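Local coordinates for vacuolar protein sorting-associated protein 29 (Entamoeba histolytica, PDB 5XCJ), which binds metal ions through a metallophosphatase fold and probably serves in retromer-mediated protein transport, at residues F9-R14 and G137-L142; T33-G38 and I110-H115; G38-K43 and V56-G61. The protein carries 1 engineered substitution. All coordinates share one frame; numbering follows the deposited sequence.

Interaction 1: F9-R14 and G137-L142; sequences FHVPHR and GAYSPL
Both segments are loops, and no hydrogen bond crosses between them. Residues 9-14 follow strand 2-6 and end in a type II beta turn from Val-11 to Arg-14. The turn is closed by Arg-14 N to Val-11 O at 3.0 Å. Residues 137-142 lead toward strand 149-156 and contain an ST turn, in which Ser-140 OG accepts from Leu-142 N at 3.2 Å. The beta turn brings Val-11 and Arg-14 to the same partner, Tyr-139. The Arg-14 chain is extended from CG to NE and crosses the tyrosine obliquely. Its guanidinium lies over one face of the ring, with the two planes 23° apart. This is a stacked cation-pi pair. Arg-14 CZ sits 3.9 Å from the centroid of the Tyr-139 ring, over the face but displaced toward the rim, while Arg-14 NE makes the closest approach, 3.3 Å from Tyr-139 CD2. On the opposite face of the ring is the backbone N of Pro-141. With CG anti to its backbone N (chi1 161°), Tyr-139 turns a ring face toward Arg-14 and an edge toward Val-11.

The two loops belong to the metallophosphatase fold and flank its metal site. Phe-9 directly follows Asp-8, a ligand of both zinc ions in this protein, although no metal is bound in this model. Ala-138 O accepts a hydrogen bond from His-117 ND1, a second-shell tie to a ligand of one zinc.

Beside the stack, the buried Val-11 and Ala-138 make their contacts through methyls. Val-11 CG1, anti to the backbone N, comes to 4.4 Å from Tyr-139 CD2. Val-11 CG2, beside the backbone N, lies 3.3 Å from Tyr-139 O and also meets the methyl of Ala-138. Ala-138 CB also lies 4.2 Å from Phe-9 O.

Interaction 2: T33-G38 and I110-H115; sequences TVLCTG and ILITGH
Methyl groups make the first shell. Leu-35 CD1 meets Ile-112 CD1 at 3.6 Å, and the two side chains cross at about a right angle. Closer to the metal site, Thr-37 CG2 packs 4.0 Å from Ile-112 CG2. Thr-37 CG2 also lies 3.8 Å from Gly-114 N and touches the Thr-113 carbonyl carbon. Thr-37 places OG1 between its backbone N and carbonyl carbon (chi1 55°), which sets CG2 beside the N. In Ile-112 the two branches divide the work: CD1 goes to the leucine and CG2 to the threonine.

Strands 33-36 and 110-112 carry Leu-35 and Ile-112; Thr-37 and Gly-114 follow in the loops at their ends. The strands lie in different sheets, so this is core between the two sheets of the metallophosphatase fold. Ile-82 of strand 80-85 touches both Leu-35 and Ile-112. A CB on Gly-114 would lie only 3.0 Å from Thr-37 OG1 and clash. Next to it, His-115, a zinc ligand in this protein, hydrogen-bonds Asp-8 OD2 through its backbone N-H. With no hydrogen bond between the segments, the contact rests on van der Waals packing: methyl on methyl in the core, methyl on backbone by the metal-binding loop.

Interaction 3: G38-K43 and V56-G61; sequences GNLCGK and VHVVKG
Asn-39 leaves its CB at an angle to segment 56-61, and its amide swings back toward it. Asn-39 CG comes to 4.2 Å from Gly-61 CA. Asn-39 OD1 goes further, 3.4 Å from Gly-61 CA, and accepts a hydrogen bond from Phe-63 N. ND2 makes a weak hydrogen bond to Asp-8 OD1. The bond at OD1 and the weak one at ND2 agree on one orientation of the amide. Asn-39 is a zinc ligand in this protein, and so was the residue at Ala-62, an engineered position here.

The backbones pass closely at two glycines. Gly-38 CA lies 4.4 Å from Gly-61 CA and 3.3 Å from Val-59 O; a CB on either glycine would clash. Asp-64 ties the two loops together, with its carboxylate taking the N-H groups of Asn-39, Leu-40 and Gly-61. Farther from the site, Leu-40 CD1 meets Val-58 CG1 tip to tip at 4.0 Å. Leu-40 also packs on Thr-45 and Leu-49 of helix 43-52, which links strands 33-36 and 55-58 in a beta-alpha-beta crossover. Three N-H donors would stabilise the negative charge of Asp-64, and the amide of Asn-39 is oriented here without a bound zinc.

Interaction 2 is deepest, near the centre of the chain, and joins the two sheets through methyl groups. Interaction 3 is also buried but belongs to one sheet edge and its loops; it shares Gly-38 with interaction 2. Strand 33-36 of interaction 2 pairs with strand 55-58 of interaction 3, with a probable hydrogen bond from Cys-36 N to His-57 O (2.7 Å). Interaction 1 lies farthest out. It has a buried methyl part and an exposed charged-aromatic stack. It meets interaction 3 through a probable hydrogen bond, His-10 N to Asn-39 O, and meets interaction 2 where Phe-9 packs on Cys-36. All three border the metal site, but only interactions 2 and 3 contain zinc ligands.

Interaction 1: F9-R14 and G137-L142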
# COMPACT_ATOMS: atom_id res chain seq x y z
N PHE A 9 7.28 -5.21 2.23
CA PHE A 9 7.76 -5.88 3.42
C PHE A 9 9.23 -6.30 3.43
O PHE A 9 9.91 -6.16 4.43
CB PHE A 9 6.93 -7.14 3.69
CG PHE A 9 5.49 -6.87 3.98
CD1 PHE A 9 5.08 -6.50 5.24
CD2 PHE A 9 4.54 -7.01 2.98
CE1 PHE A 9 3.76 -6.26 5.51
CE2 PHE A 9 3.21 -6.77 3.24
CZ PHE A 9 2.82 -6.40 4.51
N HIS A 10 9.70 -6.82 2.31
CA HIS A 10 11.04 -7.37 2.24
C HIS A 10 11.93 -6.94 1.08
O HIS A 10 11.47 -6.67 -0.02
CB HIS A 10 10.91 -8.90 2.20
CG HIS A 10 12.11 -9.64 2.71
ND1 HIS A 10 12.39 -9.76 4.05
CD2 HIS A 10 13.08 -10.32 2.06
CE1 HIS A 10 13.50 -10.47 4.21
NE2 HIS A 10 13.94 -10.82 3.01
N VAL A 11 13.22 -6.92 1.38
CA VAL A 11 14.28 -6.63 0.42
C VAL A 11 15.22 -7.84 0.52
O VAL A 11 15.53 -8.29 1.62
CB VAL A 11 15.02 -5.33 0.75
CG1 VAL A 11 16.30 -5.22 -0.06
CG2 VAL A 11 14.12 -4.13 0.50
N PRO A 12 15.66 -8.37 -0.61
CA PRO A 12 16.50 -9.57 -0.59
C PRO A 12 17.78 -9.33 0.18
O PRO A 12 18.40 -8.29 0.02
CB PRO A 12 16.84 -9.79 -2.07
CG PRO A 12 15.71 -9.15 -2.80
CD PRO A 12 15.35 -7.95 -1.99
N HIS A 13 18.08 -10.27 1.08
CA HIS A 13 19.28 -10.27 1.92
C HIS A 13 19.24 -9.23 3.04
O HIS A 13 20.25 -8.97 3.67
CB HIS A 13 20.54 -10.16 1.08
CG HIS A 13 20.61 -11.15 -0.04
ND1 HIS A 13 20.49 -10.78 -1.36
CD2 HIS A 13 20.77 -12.49 -0.03
CE1 HIS A 13 20.57 -11.86 -2.12
NE2 HIS A 13 20.74 -12.91 -1.34
N ARG A 14 18.09 -8.61 3.24
CA ARG A 14 17.92 -7.64 4.32
C ARG A 14 16.72 -8.04 5.18
O ARG A 14 15.61 -8.15 4.68
CB ARG A 14 17.77 -6.23 3.74
CG ARG A 14 18.99 -5.78 2.96
CD ARG A 14 18.78 -4.45 2.26
NE ARG A 14 19.91 -4.12 1.40
CZ ARG A 14 21.01 -3.51 1.81
NH1 ARG A 14 21.13 -3.16 3.08
NH2 ARG A 14 21.98 -3.24 0.96
N GLY A 137 9.54 -0.52 7.10
CA GLY A 137 10.55 0.52 6.97
C GLY A 137 11.84 -0.06 6.40
O GLY A 137 12.93 0.28 6.81
N ALA A 138 11.67 -0.92 5.39
CA ALA A 138 12.77 -1.62 4.73
C ALA A 138 13.68 -0.72 3.91
O ALA A 138 13.29 0.34 3.46
CB ALA A 138 12.22 -2.75 3.87
N TYR A 139 14.91 -1.19 3.70
CA TYR A 139 15.90 -0.42 2.97
C TYR A 139 15.48 -0.11 1.53
O TYR A 139 14.95 -0.96 0.84
CB TYR A 139 17.24 -1.19 2.98
CG TYR A 139 18.20 -0.75 1.90
CD1 TYR A 139 19.05 0.33 2.10
CD2 TYR A 139 18.21 -1.35 0.65
CE1 TYR A 139 19.90 0.76 1.12
CE2 TYR A 139 19.06 -0.93 -0.34
CZ TYR A 139 19.90 0.13 -0.11
OH TYR A 139 20.75 0.56 -1.09
N SER A 140 15.75 1.11 1.11
CA SER A 140 15.49 1.51 -0.25
C SER A 140 16.60 2.43 -0.73
O SER A 140 17.04 3.31 0.01
CB SER A 140 14.14 2.21 -0.38
OG SER A 140 13.93 2.67 -1.70
N PRO A 141 17.05 2.24 -1.96
CA PRO A 141 18.06 3.11 -2.57
C PRO A 141 17.49 4.53 -2.68
O PRO A 141 18.23 5.50 -2.64
CB PRO A 141 18.32 2.48 -3.94
CG PRO A 141 17.23 1.49 -4.15
CD PRO A 141 16.78 1.05 -2.79
N LEU A 142 16.18 4.60 -2.89
CA LEU A 142 15.44 5.85 -3.03
C LEU A 142 15.35 6.75 -1.79
O LEU A 142 15.37 7.97 -1.91
CB LEU A 142 14.05 5.56 -3.60
CG LEU A 142 14.08 4.77 -4.90
CD1 LEU A 142 12.73 4.80 -5.60
CD2 LEU A 142 15.17 5.29 -5.82

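Interaction 2: T33-G38 and I110-H115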
# COMPACT_ATOMS: atom_id res chain seq x y z
N THR A 33 -11.11 -5.34 3.45
CA THR A 33 -10.21 -5.65 2.34
C THR A 33 -8.77 -5.23 2.59
O THR A 33 -8.51 -4.24 3.28
CB THR A 33 -10.75 -4.97 1.05
OG1 THR A 33 -12.14 -5.22 0.93
CG2 THR A 33 -10.06 -5.47 -0.21
N VAL A 34 -7.84 -6.00 2.02
CA VAL A 34 -6.43 -5.71 2.12
C VAL A 34 -5.86 -5.55 0.71
O VAL A 34 -6.04 -6.42 -0.14
CB VAL A 34 -5.66 -6.84 2.83
CG1 VAL A 34 -4.18 -6.76 2.53
CG2 VAL A 34 -5.91 -6.82 4.33
N LEU A 35 -5.22 -4.42 0.45
CA LEU A 35 -4.59 -4.18 -0.84
C LEU A 35 -3.09 -4.12 -0.57
O LEU A 35 -2.60 -3.19 0.06
CB LEU A 35 -5.09 -2.88 -1.46
CG LEU A 35 -6.61 -2.82 -1.64
CD1 LEU A 35 -7.04 -1.61 -2.45
CD2 LEU A 35 -7.14 -4.11 -2.26
N CYS A 36 -2.37 -5.12 -1.05
CA CYS A 36 -0.95 -5.21 -0.82
C CYS A 36 -0.15 -4.97 -2.09
O CYS A 36 -0.39 -5.60 -3.11
CB CYS A 36 -0.60 -6.58 -0.23
SG CYS A 36 1.14 -6.81 0.16
N THR A 37 0.83 -4.08 -2.00
CA THR A 37 1.68 -3.72 -3.13
C THR A 37 2.72 -4.76 -3.54
O THR A 37 3.34 -4.62 -4.59
CB THR A 37 2.36 -2.36 -2.93
OG1 THR A 37 3.10 -2.36 -1.70
CG2 THR A 37 1.33 -1.24 -2.91
N GLY A 38 2.89 -5.82 -2.75
CA GLY A 38 3.88 -6.83 -3.09
C GLY A 38 5.12 -6.81 -2.21
O GLY A 38 5.12 -6.18 -1.16
N ILE A 110 -8.64 5.52 -8.23
CA ILE A 110 -7.54 5.46 -7.29
C ILE A 110 -6.42 4.53 -7.76
O ILE A 110 -6.68 3.41 -8.17
CB ILE A 110 -8.02 4.97 -5.91
CG1 ILE A 110 -9.12 5.87 -5.35
CG2 ILE A 110 -6.86 4.87 -4.93
CD1 ILE A 110 -9.64 5.43 -4.00
N LEU A 111 -5.19 5.02 -7.71
CA LEU A 111 -4.05 4.19 -8.08
C LEU A 111 -3.13 4.00 -6.88
O LEU A 111 -2.60 4.96 -6.33
CB LEU A 111 -3.27 4.81 -9.25
CG LEU A 111 -2.08 3.98 -9.73
CD1 LEU A 111 -2.56 2.68 -10.37
CD2 LEU A 111 -1.22 4.76 -10.71
N ILE A 112 -2.93 2.75 -6.50
CA ILE A 112 -2.08 2.42 -5.37
C ILE A 112 -0.80 1.76 -5.88
O ILE A 112 -0.84 0.81 -6.64
CB ILE A 112 -2.78 1.46 -4.40
CG1 ILE A 112 -4.10 2.07 -3.90
CG2 ILE A 112 -1.87 1.11 -3.24
CD1 ILE A 112 -4.84 1.22 -2.90
N THR A 113 0.33 2.32 -5.46
CA THR A 113 1.65 1.84 -5.82
C THR A 113 2.62 1.93 -4.63
O THR A 113 2.38 2.68 -3.70
CB THR A 113 2.25 2.63 -7.01
OG1 THR A 113 2.30 4.03 -6.69
CG2 THR A 113 1.42 2.43 -8.26
N GLY A 114 3.69 1.15 -4.68
CA GLY A 114 4.68 1.16 -3.63
C GLY A 114 6.01 1.56 -4.23
O GLY A 114 6.11 2.65 -4.79
N HIS A 115 7.02 0.71 -4.05
CA HIS A 115 8.36 0.89 -4.61
C HIS A 115 9.26 1.95 -3.98
O HIS A 115 10.41 1.70 -3.67
CB HIS A 115 8.29 1.08 -6.13
CG HIS A 115 9.64 1.08 -6.78
ND1 HIS A 115 10.29 -0.07 -7.16
CD2 HIS A 115 10.46 2.11 -7.11
CE1 HIS A 115 11.45 0.24 -7.70
NE2 HIS A 115 11.58 1.55 -7.69

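Interaction 3: G38-K43 and V56-G61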
# COMPACT_ATOMS: atom_id res chain seq x y z
N GLY A 38 2.89 -5.82 -2.75
CA GLY A 38 3.88 -6.83 -3.09
C GLY A 38 5.12 -6.81 -2.21
O GLY A 38 5.12 -6.18 -1.16
N ASN A 39 6.18 -7.47 -2.68
CA ASN A 39 7.42 -7.58 -1.95
C ASN A 39 7.24 -8.21 -0.56
O ASN A 39 7.63 -7.64 0.45
CB ASN A 39 8.16 -6.24 -1.89
CG ASN A 39 8.97 -5.97 -3.14
OD1 ASN A 39 8.99 -6.79 -4.06
ND2 ASN A 39 9.64 -4.83 -3.19
N LEU A 40 6.61 -9.37 -0.55
CA LEU A 40 6.38 -10.13 0.67
C LEU A 40 7.64 -10.82 1.16
O LEU A 40 8.51 -11.17 0.38
CB LEU A 40 5.28 -11.17 0.46
CG LEU A 40 3.95 -10.71 -0.12
CD1 LEU A 40 3.03 -11.90 -0.33
CD2 LEU A 40 3.29 -9.68 0.78
N CYS A 41 7.75 -10.99 2.47
CA CYS A 41 8.88 -11.69 3.05
C CYS A 41 8.84 -13.16 2.61
O CYS A 41 9.87 -13.79 2.38
CB CYS A 41 8.89 -11.58 4.57
SG CYS A 41 9.42 -9.97 5.19
N GLY A 42 7.63 -13.68 2.47
CA GLY A 42 7.43 -15.06 2.09
C GLY A 42 6.01 -15.48 2.43
O GLY A 42 5.09 -14.67 2.45
N LYS A 43 5.83 -16.76 2.70
CA LYS A 43 4.51 -17.27 3.03
C LYS A 43 4.02 -16.74 4.38
O LYS A 43 2.83 -16.61 4.60
CB LYS A 43 4.50 -18.80 3.02
CG LYS A 43 4.38 -19.43 4.40
CD LYS A 43 2.95 -19.82 4.70
CE LYS A 43 2.90 -20.93 5.74
NZ LYS A 43 1.56 -21.57 5.81
N VAL A 56 -8.02 -10.53 0.57
CA VAL A 56 -6.65 -10.06 0.43
C VAL A 56 -6.20 -10.03 -1.03
O VAL A 56 -6.42 -10.99 -1.76
CB VAL A 56 -5.68 -10.95 1.23
CG1 VAL A 56 -4.25 -10.47 1.07
CG2 VAL A 56 -6.09 -10.97 2.70
N HIS A 57 -5.61 -8.92 -1.44
CA HIS A 57 -5.09 -8.77 -2.80
C HIS A 57 -3.61 -8.43 -2.78
O HIS A 57 -3.19 -7.50 -2.09
CB HIS A 57 -5.86 -7.69 -3.54
CG HIS A 57 -7.34 -7.86 -3.47
ND1 HIS A 57 -8.08 -8.41 -4.49
CD2 HIS A 57 -8.23 -7.56 -2.50
CE1 HIS A 57 -9.35 -8.44 -4.16
NE2 HIS A 57 -9.47 -7.93 -2.94
N VAL A 58 -2.83 -9.21 -3.51
CA VAL A 58 -1.39 -8.98 -3.60
C VAL A 58 -0.90 -8.98 -5.05
O VAL A 58 -1.16 -9.90 -5.80
CB VAL A 58 -0.62 -10.05 -2.81
CG1 VAL A 58 0.87 -9.78 -2.88
CG2 VAL A 58 -1.10 -10.09 -1.37
N VAL A 59 -0.20 -7.92 -5.42
CA VAL A 59 0.38 -7.82 -6.76
C VAL A 59 1.84 -8.25 -6.73
O VAL A 59 2.46 -8.30 -5.67
CB VAL A 59 0.25 -6.41 -7.36
CG1 VAL A 59 -1.20 -6.12 -7.71
CG2 VAL A 59 0.80 -5.37 -6.39
N LYS A 60 2.41 -8.55 -7.90
CA LYS A 60 3.79 -8.98 -7.96
C LYS A 60 4.79 -7.84 -7.80
O LYS A 60 4.76 -6.85 -8.53
CB LYS A 60 4.07 -9.73 -9.27
CG LYS A 60 5.52 -10.14 -9.41
CD LYS A 60 5.76 -10.95 -10.67
CE LYS A 60 7.23 -11.27 -10.84
NZ LYS A 60 8.11 -10.10 -10.57
N GLY A 61 5.66 -8.00 -6.82
CA GLY A 61 6.71 -7.05 -6.51
C GLY A 61 7.97 -7.28 -7.32
O GLY A 61 8.03 -8.18 -8.14